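Putative antitoxin VapB45 (Mycobacterium tuberculosis, PDB 5AF3) is possibly the antitoxin of a type II toxin-antitoxin system, paired with the toxin VapC45, with regions related to helix-turn-helix families, consistent with DNA binding. Local coordinates at residues Y193-F198 with G202-D207. Numbering follows the deposited sequence.
Sequences YGQPVF and GVRVAD
Gln195 meets Arg204 beside a short loop closed by a single beta bridge, Val197 with Arg204, in the DUF433 region, where the chain leaves strand 197-198, outermost in its four-stranded antiparallel sheet within this chain, and bends round through 202-205 into helix 206-213. The extended Gln195 side chain brings OE1 to 3.0 Å from Arg204 NH1, with the amide and guanidinium planes turned 43° apart. Within its own segment the guanidinium forms a side-on salt bridge to Asp207, NE to OD2 and NH2 to OD1, with Arg204 NH2 2.8 Å from Asp207 OD1. The arginine chain bends at chi3 (-27°), which brings NE and NH2 round to Asp207.

At Pro196 the carbonyl oxygen takes a backbone bond from Val205 N (3.0 Å) and another from a water that in turn accepts from Ala206 N, so two successive amides at the helix start are tied to one oxygen, directly or through water. The proline ring itself packs against Tyr180, Tyr26 and strand 185-187. The backbone of Val197 also bonds to Val186, so Val197 lies between strand 185-187 and the segment that leads into the helix. With Val197 CG1 anti to the carbonyl carbon (chi1 -61°), that methyl rests on Arg204 CG at 3.9 Å.

Phe198 uses both backbone groups to close the loop: its N donates to Val203 O (2.9 Å), and its O accepts from Gly202 N (2.8 Å). Gly202 has a positive phi, a conformation readily adopted by glycine. The Phe198 ring also touches Val208 and Val227, and over one face, offset toward the rim, sits Val205 CG2, 4.1 Å from Phe198 CE2.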
ATOM      1  N   TYR A 193     -15.654  14.570  -4.725  1.00 33.60           N
ATOM      2  CA  TYR A 193     -14.894  15.709  -4.156  1.00 35.57           C
ATOM      3  C   TYR A 193     -13.357  15.561  -4.277  1.00 32.06           C
ATOM      4  O   TYR A 193     -12.614  16.075  -3.450  1.00 33.14           O
ATOM      5  CB  TYR A 193     -15.293  16.002  -2.698  1.00 43.14           C
ATOM      6  CG  TYR A 193     -16.786  15.911  -2.427  1.00 48.38           C
ATOM      7  CD1 TYR A 193     -17.673  16.863  -2.953  1.00 50.46           C
ATOM      8  CD2 TYR A 193     -17.308  14.863  -1.667  1.00 48.69           C
ATOM      9  CE1 TYR A 193     -19.043  16.776  -2.724  1.00 50.92           C
ATOM     10  CE2 TYR A 193     -18.679  14.760  -1.431  1.00 51.68           C
ATOM     11  CZ  TYR A 193     -19.540  15.723  -1.961  1.00 50.12           C
ATOM     12  OH  TYR A 193     -20.897  15.628  -1.721  1.00 51.50           O
ATOM     13  N   GLY A 194     -12.898  14.854  -5.297  1.00 25.95           N
ATOM     14  CA  GLY A 194     -11.446  14.658  -5.501  1.00 25.61           C
ATOM     15  C   GLY A 194     -10.828  13.507  -4.706  1.00 28.13           C
ATOM     16  O   GLY A 194      -9.639  13.204  -4.872  1.00 24.77           O
ATOM     17  N   GLN A 195     -11.635  12.847  -3.870  1.00 23.06           N
ATOM     18  CA  GLN A 195     -11.202  11.647  -3.125  1.00 23.82           C
ATOM     19  C   GLN A 195     -11.135  10.429  -4.059  1.00 22.38           C
ATOM     20  O   GLN A 195     -11.791  10.411  -5.096  1.00 23.36           O
ATOM     21  CB  GLN A 195     -12.148  11.388  -1.943  1.00 27.37           C
ATOM     22  CG  GLN A 195     -12.252  12.555  -0.979  1.00 32.45           C
ATOM     23  CD  GLN A 195     -13.350  12.375   0.053  1.00 36.24           C
ATOM     24  OE1 GLN A 195     -13.745  11.243   0.393  1.00 40.30           O
ATOM     25  NE2 GLN A 195     -13.852  13.500   0.574  1.00 43.35           N
ATOM     26  N   PRO A 196     -10.347   9.387  -3.700  1.00 17.87           N
ATOM     27  CA  PRO A 196     -10.174   8.254  -4.612  1.00 19.59           C
ATOM     28  C   PRO A 196     -11.526   7.639  -5.100  1.00 17.50           C
ATOM     29  O   PRO A 196     -12.350   7.247  -4.269  1.00 19.03           O
ATOM     30  CB  PRO A 196      -9.414   7.240  -3.759  1.00 18.27           C
ATOM     31  CG  PRO A 196      -8.636   8.095  -2.804  1.00 20.92           C
ATOM     32  CD  PRO A 196      -9.585   9.209  -2.443  1.00 20.03           C
ATOM     33  N   VAL A 197     -11.733   7.602  -6.404  1.00 17.96           N
ATOM     34  CA  VAL A 197     -12.906   6.921  -7.019  1.00 16.31           C
ATOM     35  C   VAL A 197     -12.488   5.892  -8.011  1.00 21.42           C
ATOM     36  O   VAL A 197     -11.410   6.022  -8.645  1.00 20.34           O
ATOM     37  CB  VAL A 197     -13.920   7.962  -7.698  1.00 19.81           C
ATOM     38  CG1 VAL A 197     -14.484   8.939  -6.694  1.00 21.95           C
ATOM     39  CG2 VAL A 197     -13.260   8.677  -8.886  1.00 20.91           C
ATOM     40  N   PHE A 198     -13.319   4.847  -8.150  1.00 16.79           N
ATOM     41  CA  PHE A 198     -13.223   3.929  -9.251  1.00 18.77           C
ATOM     42  C   PHE A 198     -13.548   4.765 -10.504  1.00 20.20           C
ATOM     43  O   PHE A 198     -14.639   5.318 -10.620  1.00 18.85           O
ATOM     44  CB  PHE A 198     -14.239   2.793  -9.077  1.00 20.01           C
ATOM     45  CG  PHE A 198     -13.932   1.871  -7.916  1.00 17.19           C
ATOM     46  CD1 PHE A 198     -13.013   0.839  -8.075  1.00 19.62           C
ATOM     47  CD2 PHE A 198     -14.610   2.006  -6.701  1.00 17.31           C
ATOM     48  CE1 PHE A 198     -12.753  -0.080  -6.993  1.00 21.06           C
ATOM     49  CE2 PHE A 198     -14.343   1.142  -5.614  1.00 19.01           C
ATOM     50  CZ  PHE A 198     -13.412   0.113  -5.754  1.00 17.78           C
ATOM     51  N   GLY A 202     -17.303   5.955 -10.923  1.00 19.09           N
ATOM     52  CA  GLY A 202     -17.346   7.208 -10.172  1.00 15.54           C
ATOM     53  C   GLY A 202     -17.635   7.057  -8.685  1.00 14.80           C
ATOM     54  O   GLY A 202     -17.845   8.051  -7.974  1.00 17.49           O
ATOM     55  N   VAL A 203     -17.590   5.805  -8.190  1.00 16.08           N
ATOM     56  CA  VAL A 203     -17.812   5.531  -6.757  1.00 16.03           C
ATOM     57  C   VAL A 203     -16.551   5.709  -5.913  1.00 14.44           C
ATOM     58  O   VAL A 203     -15.503   5.258  -6.311  1.00 20.56           O
ATOM     59  CB  VAL A 203     -18.353   4.080  -6.555  1.00 17.51           C
ATOM     60  CG1 VAL A 203     -18.426   3.692  -5.048  1.00 15.51           C
ATOM     61  CG2 VAL A 203     -19.705   3.932  -7.273  1.00 17.03           C
ATOM     62  N   ARG A 204     -16.698   6.379  -4.768  1.00 15.94           N
ATOM     63  CA  ARG A 204     -15.602   6.547  -3.807  1.00 19.74           C
ATOM     64  C   ARG A 204     -15.216   5.181  -3.279  1.00 20.85           C
ATOM     65  O   ARG A 204     -16.081   4.418  -2.823  1.00 16.65           O
ATOM     66  CB  ARG A 204     -16.023   7.475  -2.692  1.00 18.55           C
ATOM     67  CG  ARG A 204     -16.111   8.947  -3.122  1.00 24.40           C
ATOM     68  CD  ARG A 204     -16.394   9.875  -1.939  1.00 30.62           C
ATOM     69  NE  ARG A 204     -17.118   9.139  -0.912  1.00 34.62           N
ATOM     70  CZ  ARG A 204     -17.194   9.490   0.363  1.00 40.96           C
ATOM     71  NH1 ARG A 204     -16.617  10.621   0.773  1.00 43.27           N
ATOM     72  NH2 ARG A 204     -17.869   8.719   1.223  1.00 39.73           N
ATOM     73  N   VAL A 205     -13.918   4.869  -3.350  1.00 17.00           N
ATOM     74  CA  VAL A 205     -13.394   3.675  -2.721  1.00 17.46           C
ATOM     75  C   VAL A 205     -13.938   3.567  -1.300  1.00 14.77           C
ATOM     76  O   VAL A 205     -14.307   2.473  -0.853  1.00 16.07           O
ATOM     77  CB  VAL A 205     -11.844   3.649  -2.719  1.00 18.17           C
ATOM     78  CG1 VAL A 205     -11.323   2.485  -1.800  1.00 23.69           C
ATOM     79  CG2 VAL A 205     -11.337   3.457  -4.137  1.00 21.12           C
ATOM     80  N   ALA A 206     -14.012   4.682  -0.575  1.00 16.82           N
ATOM     81  CA  ALA A 206     -14.476   4.662   0.814  1.00 15.92           C
ATOM     82  C   ALA A 206     -15.882   4.040   0.931  1.00 17.41           C
ATOM     83  O   ALA A 206     -16.208   3.409   1.940  1.00 18.08           O
ATOM     84  CB  ALA A 206     -14.432   6.060   1.422  1.00 17.89           C
ATOM     85  N   ASP A 207     -16.693   4.172  -0.124  1.00 16.36           N
ATOM     86  CA  ASP A 207     -18.096   3.745  -0.025  1.00 15.09           C
ATOM     87  C   ASP A 207     -18.311   2.236  -0.219  1.00 18.22           C
ATOM     88  O   ASP A 207     -19.419   1.713   0.067  1.00 19.02           O
ATOM     89  CB  ASP A 207     -18.989   4.585  -0.965  1.00 16.03           C
ATOM     90  CG  ASP A 207     -19.145   6.022  -0.478  1.00 20.16           C
ATOM     91  OD1 ASP A 207     -19.054   6.237   0.746  1.00 24.13           O
ATOM     92  OD2 ASP A 207     -19.334   6.945  -1.305  1.00 21.49           O
TER
HETATM   93  O   HOH W   1     -12.751   7.313  -1.326  1.00 18.72           O